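Local coordinates for alkaline phosphatase D (Bacillus subtilis, PDB 2YEQ), which hydrolyses phosphate esters, acting as an alkaline phosphatase and phosphodiesterase with iron and calcium in its active site, at residues 381-386 / 436-441; 455-460 / 469-474. One frame throughout, in Å; residues are numbered along the deposited sequence.

Contact 1 of 2, residues 381-386 / 436-441; sequences VHASWA and FNDYRG. With FE (Fe (III) ion), chain B; EDO (1,2-ethanediol), chain U.
W385 has its CG anti to the carbonyl carbon (chi1 -54°) and F436 has its CG anti to the backbone N (chi1 176°), and from these starts the two side chains lean together on one face of the sheet. They meet across neighbouring antiparallel strands as a T-shaped pair, planes at 64°. The edge of F436 points at the face of the six-membered ring of W385, and F436 CD1 lies 3.3 Å from W385 CZ2. A383 CB touches the same phenyl ring, 3.5 Å from F436 CE1. An alanine in place of W385 would probably open a gap beside F436, whose edge would lose the face it packs on. S384 and N437 form the hydrogen-bonded pair. S384 N gives to N437 O at 2.8 Å, and N437 N gives to S384 O at 3.0 Å. Just before strand 384-390, H382 NE2 binds the iron ion at 2.2 Å, and C124, D151 and Y154 also bind it. H382 ND1 gives an almost straight hydrogen bond to O2 of a bound ethanediol, probably from the crystallisation liquor. Beyond N437, R440 NH2 forms a salt bridge with D438 OD1 at 2.9 Å, and R440 NH1 reaches G414 O. Strand 433-437 is an edge strand of the seven-stranded sheet, and 384-390 lies between it and 400-406. On the S384 and N437 face lies strand 451-459 of the other large sheet.

Contact 2 of 2, residues 455-460 / 469-474; sequences DYRVMP and ISTRAS. With PE5 (3,6,9,12,15,18,21,24-octaoxahexacosan-1-ol), chain H.
S474 OG, anti to its own backbone N (chi1 176°), gives a hydrogen bond to D455 OD1 at 2.7 Å, the shortest polar bond between the two strands. The other carboxylate oxygen, D455 OD2, pairs with R444. A bound polyether passes close by, with its C9 atom 3.4 Å from S474 OG. On the same face of the sheet, R457 NH1 gives to T471 OG1 at 3.0 Å, and the hydroxyl oxygen sits 24° out of the guanidinium plane. R457 NE forms a salt bridge with E141. The I469 side chain crosses R457 at about a right angle, with I469 CD1 3.8 Å from R457 CB. M459 CG also meets I469 CG1. V458, on the other face, touches R472 CB with its CG2 at 3.7 Å. The backbone ladder is regular at V458 and S470, where V458 N reaches S470 O at 2.9 Å. Y456 faces two residues instead of one. R472 N gives to Y456 O at 2.8 Å, and Y456 N gives to A473 O at 2.9 Å. This is a beta bulge in the second strand of the hairpin, and it shifts the register between the T471 and S474 pairs. R472 leads away from the partner strand to a salt bridge with D418. The charged ends thus have opposite charges beside them. R444 lies near both D455 and R457, so E141 and D455 are likely to offset the repulsion between the two arginines.

How the contacts relate
The two contacts have centres 10 Å apart and lie on the same side of the chain's centre. They come in series: contact 1 closes at 441, and contact 2 opens at 455. Contact 1 joins edge strand 433-437 to its neighbour 384-390 in the seven-stranded sheet, and its second segment then enters strand 440-448 of the ten-stranded sheet. Contact 2 lies in the hairpin formed by strands 451-459 and 470-477 of that larger sheet. The two sheets face each other here, as expected for a calcineurin-like fold. The Y456 hydroxyl makes a weak hydrogen bond to W385 O, and R440 O meets M459 N. Contact 1, which carries an iron ligand just before strand 384-390, thus touches the hairpin through W385 and R440.

Contact 1 of 2, residues 381-386 / 436-441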
ATOM      1  N   VAL A 381       1.595   8.831  -4.997  1.00 19.05           N
ATOM      2  CA  VAL A 381       2.023  10.167  -5.397  1.00 17.46           C
ATOM      3  C   VAL A 381       3.111  10.776  -4.543  1.00 17.37           C
ATOM      4  O   VAL A 381       3.584  11.862  -4.834  1.00 18.83           O
ATOM      5  CB  VAL A 381       0.798  11.144  -5.581  1.00 17.55           C
ATOM      6  CG1 VAL A 381      -0.259  10.499  -6.515  1.00 16.46           C
ATOM      7  CG2 VAL A 381       0.201  11.576  -4.225  1.00 16.12           C
ATOM      8  N   HIS A 382       3.557  10.049  -3.527  1.00 17.54           N
ATOM      9  CA  HIS A 382       4.752  10.430  -2.745  1.00 16.74           C
ATOM     10  C   HIS A 382       4.587  11.790  -2.031  1.00 16.97           C
ATOM     11  O   HIS A 382       5.532  12.534  -1.857  1.00 16.64           O
ATOM     12  CB  HIS A 382       6.021  10.435  -3.611  1.00 16.94           C
ATOM     13  CG  HIS A 382       6.326   9.117  -4.289  1.00 16.69           C
ATOM     14  ND1 HIS A 382       7.338   8.999  -5.217  1.00 16.38           N
ATOM     15  CD2 HIS A 382       5.779   7.885  -4.174  1.00 17.17           C
ATOM     16  CE1 HIS A 382       7.395   7.752  -5.652  1.00 17.74           C
ATOM     17  NE2 HIS A 382       6.466   7.045  -5.042  1.00 16.76           N
ATOM     18  N   ALA A 383       3.364  12.097  -1.642  1.00 18.92           N
ATOM     19  CA  ALA A 383       3.049  13.326  -0.907  1.00 18.25           C
ATOM     20  C   ALA A 383       1.653  13.178  -0.349  1.00 18.53           C
ATOM     21  O   ALA A 383       0.843  12.353  -0.796  1.00 18.20           O
ATOM     22  CB  ALA A 383       3.181  14.587  -1.790  1.00 18.68           C
ATOM     23  N   SER A 384       1.386  13.927   0.710  1.00 17.88           N
ATOM     24  CA  SER A 384       0.101  13.847   1.366  1.00 17.96           C
ATOM     25  C   SER A 384      -0.859  14.842   0.759  1.00 15.96           C
ATOM     26  O   SER A 384      -0.503  15.992   0.549  1.00 17.31           O
ATOM     27  CB  SER A 384       0.254  14.168   2.864  1.00 17.89           C
ATOM     28  OG  SER A 384       0.880  13.116   3.554  1.00 18.83           O
ATOM     29  N   TRP A 385      -2.082  14.391   0.529  1.00 18.70           N
ATOM     30  CA  TRP A 385      -3.183  15.244   0.099  1.00 18.49           C
ATOM     31  C   TRP A 385      -4.459  14.818   0.832  1.00 19.16           C
ATOM     32  O   TRP A 385      -4.564  13.703   1.324  1.00 18.68           O
ATOM     33  CB  TRP A 385      -3.436  15.125  -1.420  1.00 19.06           C
ATOM     34  CG  TRP A 385      -2.272  15.369  -2.336  1.00 17.42           C
ATOM     35  CD1 TRP A 385      -1.278  14.490  -2.640  1.00 17.49           C
ATOM     36  CD2 TRP A 385      -2.023  16.536  -3.132  1.00 18.79           C
ATOM     37  NE1 TRP A 385      -0.410  15.038  -3.545  1.00 16.75           N
ATOM     38  CE2 TRP A 385      -0.843  16.286  -3.882  1.00 18.95           C
ATOM     39  CE3 TRP A 385      -2.670  17.773  -3.280  1.00 19.53           C
ATOM     40  CZ2 TRP A 385      -0.285  17.222  -4.749  1.00 18.00           C
ATOM     41  CZ3 TRP A 385      -2.107  18.711  -4.141  1.00 19.48           C
ATOM     42  CH2 TRP A 385      -0.925  18.422  -4.872  1.00 21.29           C
ATOM     43  N   ALA A 386      -5.457  15.700   0.873  1.00 17.42           N
ATOM     44  CA  ALA A 386      -6.780  15.341   1.327  1.00 18.22           C
ATOM     45  C   ALA A 386      -7.808  16.145   0.528  1.00 17.73           C
ATOM     46  O   ALA A 386      -7.565  17.316   0.237  1.00 17.40           O
ATOM     47  CB  ALA A 386      -6.938  15.603   2.842  1.00 17.21           C
ATOM     48  N   PHE A 436      -2.101  19.808   1.375  1.00 18.80           N
ATOM     49  CA  PHE A 436      -0.905  19.266   0.760  1.00 20.13           C
ATOM     50  C   PHE A 436       0.232  19.310   1.774  1.00 19.28           C
ATOM     51  O   PHE A 436       0.380  20.302   2.485  1.00 19.76           O
ATOM     52  CB  PHE A 436      -0.448  20.055  -0.486  1.00 20.53           C
ATOM     53  CG  PHE A 436       0.847  19.550  -1.060  1.00 19.96           C
ATOM     54  CD1 PHE A 436       0.849  18.417  -1.856  1.00 20.91           C
ATOM     55  CD2 PHE A 436       2.054  20.154  -0.749  1.00 21.76           C
ATOM     56  CE1 PHE A 436       2.020  17.884  -2.360  1.00 19.69           C
ATOM     57  CE2 PHE A 436       3.253  19.641  -1.240  1.00 21.34           C
ATOM     58  CZ  PHE A 436       3.236  18.497  -2.066  1.00 21.89           C
ATOM     59  N   ASN A 437       1.045  18.251   1.801  1.00 18.72           N
ATOM     60  CA  ASN A 437       2.314  18.212   2.511  1.00 19.30           C
ATOM     61  C   ASN A 437       3.306  17.266   1.815  1.00 19.31           C
ATOM     62  O   ASN A 437       2.889  16.276   1.227  1.00 19.91           O
ATOM     63  CB  ASN A 437       2.077  17.743   3.946  1.00 20.19           C
ATOM     64  CG  ASN A 437       3.297  17.883   4.803  1.00 22.83           C
ATOM     65  OD1 ASN A 437       3.744  19.007   5.134  1.00 26.04           O
ATOM     66  ND2 ASN A 437       3.864  16.768   5.163  1.00 18.82           N
ATOM     67  N   ASP A 438       4.604  17.549   1.886  1.00 20.35           N
ATOM     68  CA  ASP A 438       5.599  16.718   1.153  1.00 20.51           C
ATOM     69  C   ASP A 438       6.736  16.175   2.030  1.00 19.63           C
ATOM     70  O   ASP A 438       7.862  16.091   1.586  1.00 17.91           O
ATOM     71  CB  ASP A 438       6.174  17.508  -0.024  1.00 21.88           C
ATOM     72  CG  ASP A 438       6.931  16.642  -1.012  1.00 22.48           C
ATOM     73  OD1 ASP A 438       6.637  15.428  -1.102  1.00 23.09           O
ATOM     74  OD2 ASP A 438       7.839  17.200  -1.664  1.00 26.29           O
ATOM     75  N   TYR A 439       6.414  15.810   3.272  1.00 19.48           N
ATOM     76  CA  TYR A 439       7.334  15.075   4.145  1.00 20.04           C
ATOM     77  C   TYR A 439       6.948  13.603   4.139  1.00 18.16           C
ATOM     78  O   TYR A 439       5.795  13.263   3.954  1.00 18.30           O
ATOM     79  CB  TYR A 439       7.242  15.587   5.583  1.00 20.89           C
ATOM     80  CG  TYR A 439       7.735  17.014   5.787  1.00 20.28           C
ATOM     81  CD1 TYR A 439       8.979  17.399   5.368  1.00 21.31           C
ATOM     82  CD2 TYR A 439       6.933  17.961   6.441  1.00 23.06           C
ATOM     83  CE1 TYR A 439       9.424  18.690   5.560  1.00 23.37           C
ATOM     84  CE2 TYR A 439       7.366  19.249   6.638  1.00 21.71           C
ATOM     85  CZ  TYR A 439       8.602  19.601   6.207  1.00 23.79           C
ATOM     86  OH  TYR A 439       9.046  20.883   6.398  1.00 27.19           O
ATOM     87  N   ARG A 440       7.920  12.740   4.415  1.00 19.73           N
ATOM     88  CA  ARG A 440       7.680  11.299   4.476  1.00 17.12           C
ATOM     89  C   ARG A 440       6.977  10.906   5.769  1.00 17.89           C
ATOM     90  O   ARG A 440       7.023  11.627   6.780  1.00 18.20           O
ATOM     91  CB  ARG A 440       8.994  10.538   4.329  1.00 17.44           C
ATOM     92  CG  ARG A 440       9.890  10.989   3.175  1.00 17.71           C
ATOM     93  CD  ARG A 440       9.348  10.532   1.822  1.00 19.27           C
ATOM     94  NE  ARG A 440       8.166  11.279   1.373  1.00 19.42           N
ATOM     95  CZ  ARG A 440       8.134  12.554   1.013  1.00 20.01           C
ATOM     96  NH1 ARG A 440       9.220  13.309   1.049  1.00 21.64           N
ATOM     97  NH2 ARG A 440       6.983  13.083   0.598  1.00 25.05           N
ATOM     98  N   GLY A 441       6.324   9.761   5.740  1.00 17.68           N
ATOM     99  CA  GLY A 441       5.602   9.246   6.885  1.00 18.55           C
ATOM    100  C   GLY A 441       4.491   8.307   6.450  1.00 19.89           C
ATOM    101  O   GLY A 441       4.647   7.499   5.519  1.00 21.15           O
TER
HETATM  102 FE    FE B1524       6.043   4.928  -5.315  1.00 17.60          FE
HETATM  103  C1  EDO U 552      11.116  11.999  -7.227  1.00 57.40           C
HETATM  104  O1  EDO U 552      12.452  11.542  -6.914  1.00 56.17           O
HETATM  105  C2  EDO U 552      10.085  10.898  -6.967  1.00 46.11           C
HETATM  106  O2  EDO U 552       8.999  11.330  -6.122  1.00 44.75           O
HETATM  107  O   HOH W   1       3.167  14.285   3.961  1.00 22.56           O

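Contact 2 of 2, residues 455-460 / 469-474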
ATOM      1  N   ASP A 455      -4.996  11.477  10.728  1.00 19.99           N
ATOM      2  CA  ASP A 455      -3.788  12.174  11.137  1.00 19.26           C
ATOM      3  C   ASP A 455      -2.628  11.882  10.189  1.00 20.45           C
ATOM      4  O   ASP A 455      -2.301  10.713   9.961  1.00 19.49           O
ATOM      5  CB  ASP A 455      -3.369  11.692  12.539  1.00 22.32           C
ATOM      6  CG  ASP A 455      -4.447  11.950  13.623  1.00 26.37           C
ATOM      7  OD1 ASP A 455      -5.178  12.955  13.529  1.00 26.40           O
ATOM      8  OD2 ASP A 455      -4.555  11.135  14.569  1.00 30.79           O
ATOM      9  N   TYR A 456      -1.974  12.929   9.690  1.00 20.16           N
ATOM     10  CA  TYR A 456      -0.824  12.787   8.822  1.00 21.37           C
ATOM     11  C   TYR A 456       0.434  12.819   9.664  1.00 22.35           C
ATOM     12  O   TYR A 456       0.805  13.851  10.220  1.00 22.03           O
ATOM     13  CB  TYR A 456      -0.810  13.876   7.750  1.00 21.06           C
ATOM     14  CG  TYR A 456      -1.927  13.676   6.734  1.00 21.55           C
ATOM     15  CD1 TYR A 456      -3.253  14.065   7.022  1.00 22.47           C
ATOM     16  CD2 TYR A 456      -1.678  13.075   5.505  1.00 20.93           C
ATOM     17  CE1 TYR A 456      -4.290  13.857   6.089  1.00 21.29           C
ATOM     18  CE2 TYR A 456      -2.702  12.874   4.569  1.00 20.86           C
ATOM     19  CZ  TYR A 456      -3.998  13.255   4.864  1.00 21.69           C
ATOM     20  OH  TYR A 456      -4.998  13.046   3.920  1.00 21.43           O
ATOM     21  N   ARG A 457       1.086  11.666   9.759  1.00 21.76           N
ATOM     22  CA  ARG A 457       2.224  11.478  10.650  1.00 20.63           C
ATOM     23  C   ARG A 457       3.504  11.541   9.856  1.00 21.77           C
ATOM     24  O   ARG A 457       3.784  10.624   9.082  1.00 23.38           O
ATOM     25  CB  ARG A 457       2.103  10.118  11.337  1.00 22.01           C
ATOM     26  CG  ARG A 457       0.746   9.830  11.944  1.00 23.63           C
ATOM     27  CD  ARG A 457       0.621  10.465  13.350  1.00 24.99           C
ATOM     28  NE  ARG A 457       1.383   9.718  14.342  1.00 27.43           N
ATOM     29  CZ  ARG A 457       2.094  10.236  15.348  1.00 28.27           C
ATOM     30  NH1 ARG A 457       2.168  11.542  15.557  1.00 27.85           N
ATOM     31  NH2 ARG A 457       2.731   9.423  16.174  1.00 26.08           N
ATOM     32  N   VAL A 458       4.285  12.602  10.034  1.00 18.21           N
ATOM     33  CA  VAL A 458       5.417  12.857   9.164  1.00 21.20           C
ATOM     34  C   VAL A 458       6.724  13.202   9.888  1.00 22.60           C
ATOM     35  O   VAL A 458       6.740  13.450  11.104  1.00 23.99           O
ATOM     36  CB  VAL A 458       5.048  13.977   8.152  1.00 23.65           C
ATOM     37  CG1 VAL A 458       3.734  13.641   7.457  1.00 22.56           C
ATOM     38  CG2 VAL A 458       4.951  15.334   8.853  1.00 23.32           C
ATOM     39  N   MET A 459       7.817  13.179   9.133  1.00 21.69           N
ATOM     40  CA  MET A 459       9.161  13.413   9.633  1.00 21.87           C
ATOM     41  C   MET A 459       9.855  14.422   8.748  1.00 22.30           C
ATOM     42  O   MET A 459       9.582  14.476   7.553  1.00 22.75           O
ATOM     43  CB  MET A 459       9.981  12.112   9.616  1.00 22.12           C
ATOM     44  CG  MET A 459       9.384  10.973  10.398  1.00 24.60           C
ATOM     45  SD  MET A 459      10.165   9.368  10.054  1.00 26.46           S
ATOM     46  CE  MET A 459       9.795   9.198   8.284  1.00 25.60           C
ATOM     47  N   PRO A 460      10.792  15.202   9.306  1.00 21.74           N
ATOM     48  CA  PRO A 460      11.519  16.153   8.493  1.00 21.07           C
ATOM     49  C   PRO A 460      12.490  15.533   7.468  1.00 20.56           C
ATOM     50  O   PRO A 460      12.812  16.193   6.483  1.00 20.15           O
ATOM     51  CB  PRO A 460      12.310  16.966   9.526  1.00 21.75           C
ATOM     52  CG  PRO A 460      12.357  16.103  10.737  1.00 21.13           C
ATOM     53  CD  PRO A 460      11.067  15.400  10.742  1.00 21.87           C
ATOM     54  N   ILE A 469       8.834  11.989  14.714  1.00 24.12           N
ATOM     55  CA  ILE A 469       7.569  12.034  13.981  1.00 24.20           C
ATOM     56  C   ILE A 469       6.595  13.014  14.668  1.00 27.75           C
ATOM     57  O   ILE A 469       6.641  13.178  15.885  1.00 25.44           O
ATOM     58  CB  ILE A 469       6.950  10.638  13.860  1.00 24.90           C
ATOM     59  CG1 ILE A 469       5.932  10.597  12.705  1.00 27.03           C
ATOM     60  CG2 ILE A 469       6.313  10.192  15.177  1.00 26.49           C
ATOM     61  CD1 ILE A 469       5.709   9.197  12.158  1.00 25.23           C
ATOM     62  N   SER A 470       5.766  13.704  13.887  1.00 25.80           N
ATOM     63  CA  SER A 470       4.710  14.584  14.428  1.00 26.65           C
ATOM     64  C   SER A 470       3.486  14.475  13.557  1.00 28.49           C
ATOM     65  O   SER A 470       3.573  14.095  12.385  1.00 25.73           O
ATOM     66  CB  SER A 470       5.126  16.052  14.404  1.00 27.45           C
ATOM     67  OG  SER A 470       6.491  16.215  14.667  1.00 33.89           O
ATOM     68  N   THR A 471       2.346  14.827  14.124  1.00 24.18           N
ATOM     69  CA  THR A 471       1.129  14.967  13.355  1.00 23.21           C
ATOM     70  C   THR A 471       1.171  16.354  12.690  1.00 25.84           C
ATOM     71  O   THR A 471       1.081  17.387  13.365  1.00 25.60           O
ATOM     72  CB  THR A 471      -0.083  14.745  14.234  1.00 22.23           C
ATOM     73  OG1 THR A 471      -0.019  13.413  14.780  1.00 23.66           O
ATOM     74  CG2 THR A 471      -1.396  14.915  13.459  1.00 20.27           C
ATOM     75  N   ARG A 472       1.395  16.377  11.376  1.00 20.86           N
ATOM     76  CA  ARG A 472       1.420  17.624  10.610  1.00 20.78           C
ATOM     77  C   ARG A 472       0.045  18.270  10.607  1.00 19.58           C
ATOM     78  O   ARG A 472      -0.104  19.495  10.655  1.00 22.25           O
ATOM     79  CB  ARG A 472       1.851  17.384   9.137  1.00 21.14           C
ATOM     80  CG  ARG A 472       1.730  18.623   8.231  1.00 21.29           C
ATOM     81  CD  ARG A 472       2.697  19.649   8.670  1.00 20.01           C
ATOM     82  NE  ARG A 472       2.670  20.907   7.945  1.00 22.06           N
ATOM     83  CZ  ARG A 472       1.762  21.871   8.100  1.00 23.39           C
ATOM     84  NH1 ARG A 472       0.719  21.722   8.913  1.00 27.75           N
ATOM     85  NH2 ARG A 472       1.893  22.992   7.418  1.00 23.64           N
ATOM     86  N   ALA A 473      -0.965  17.436  10.509  1.00 20.18           N
ATOM     87  CA  ALA A 473      -2.293  17.920  10.400  1.00 20.43           C
ATOM     88  C   ALA A 473      -3.230  16.788  10.623  1.00 22.03           C
ATOM     89  O   ALA A 473      -2.895  15.606  10.384  1.00 22.05           O
ATOM     90  CB  ALA A 473      -2.526  18.564   9.019  1.00 21.91           C
ATOM     91  N   SER A 474      -4.415  17.159  11.085  1.00 20.20           N
ATOM     92  CA  SER A 474      -5.463  16.221  11.375  1.00 19.94           C
ATOM     93  C   SER A 474      -6.775  16.760  10.808  1.00 21.57           C
ATOM     94  O   SER A 474      -7.077  17.971  10.951  1.00 21.40           O
ATOM     95  CB  SER A 474      -5.559  16.006  12.889  1.00 24.55           C
ATOM     96  OG  SER A 474      -6.663  15.153  13.209  1.00 28.98           O
TER
HETATM   97  C48 PE5 H 534      -5.563  10.800  17.501  1.00 57.72           C
HETATM   98  C50 PE5 H 534      -6.518  10.801  18.685  1.00 61.90           C
HETATM   99  O1  PE5 H 534      -7.865  10.926  18.210  1.00 58.18           O
HETATM  100  C1  PE5 H 534      -8.837  10.118  18.879  1.00 57.48           C
HETATM  101  C2  PE5 H 534     -10.142  10.039  18.084  1.00 58.57           C
HETATM  102  O2  PE5 H 534     -11.054  11.048  18.517  1.00 68.25           O
HETATM  103  C3  PE5 H 534     -12.089  11.432  17.603  1.00 60.89           C
HETATM  104  C4  PE5 H 534     -12.749  12.707  18.130  1.00 53.89           C
HETATM  105  O3  PE5 H 534     -12.425  13.856  17.328  1.00 56.21           O
HETATM  106  C5  PE5 H 534     -11.617  14.793  18.039  1.00 44.01           C
HETATM  107  C6  PE5 H 534     -11.251  16.027  17.245  1.00 39.61           C
HETATM  108  O4  PE5 H 534     -10.044  16.583  17.782  1.00 42.70           O
HETATM  109  C7  PE5 H 534      -8.884  16.192  17.060  1.00 36.38           C
HETATM  110  C8  PE5 H 534      -7.590  16.474  17.787  1.00 40.56           C
HETATM  111  O5  PE5 H 534      -6.618  15.488  17.407  1.00 43.10           O
HETATM  112  C9  PE5 H 534      -5.742  15.998  16.407  1.00 47.58           C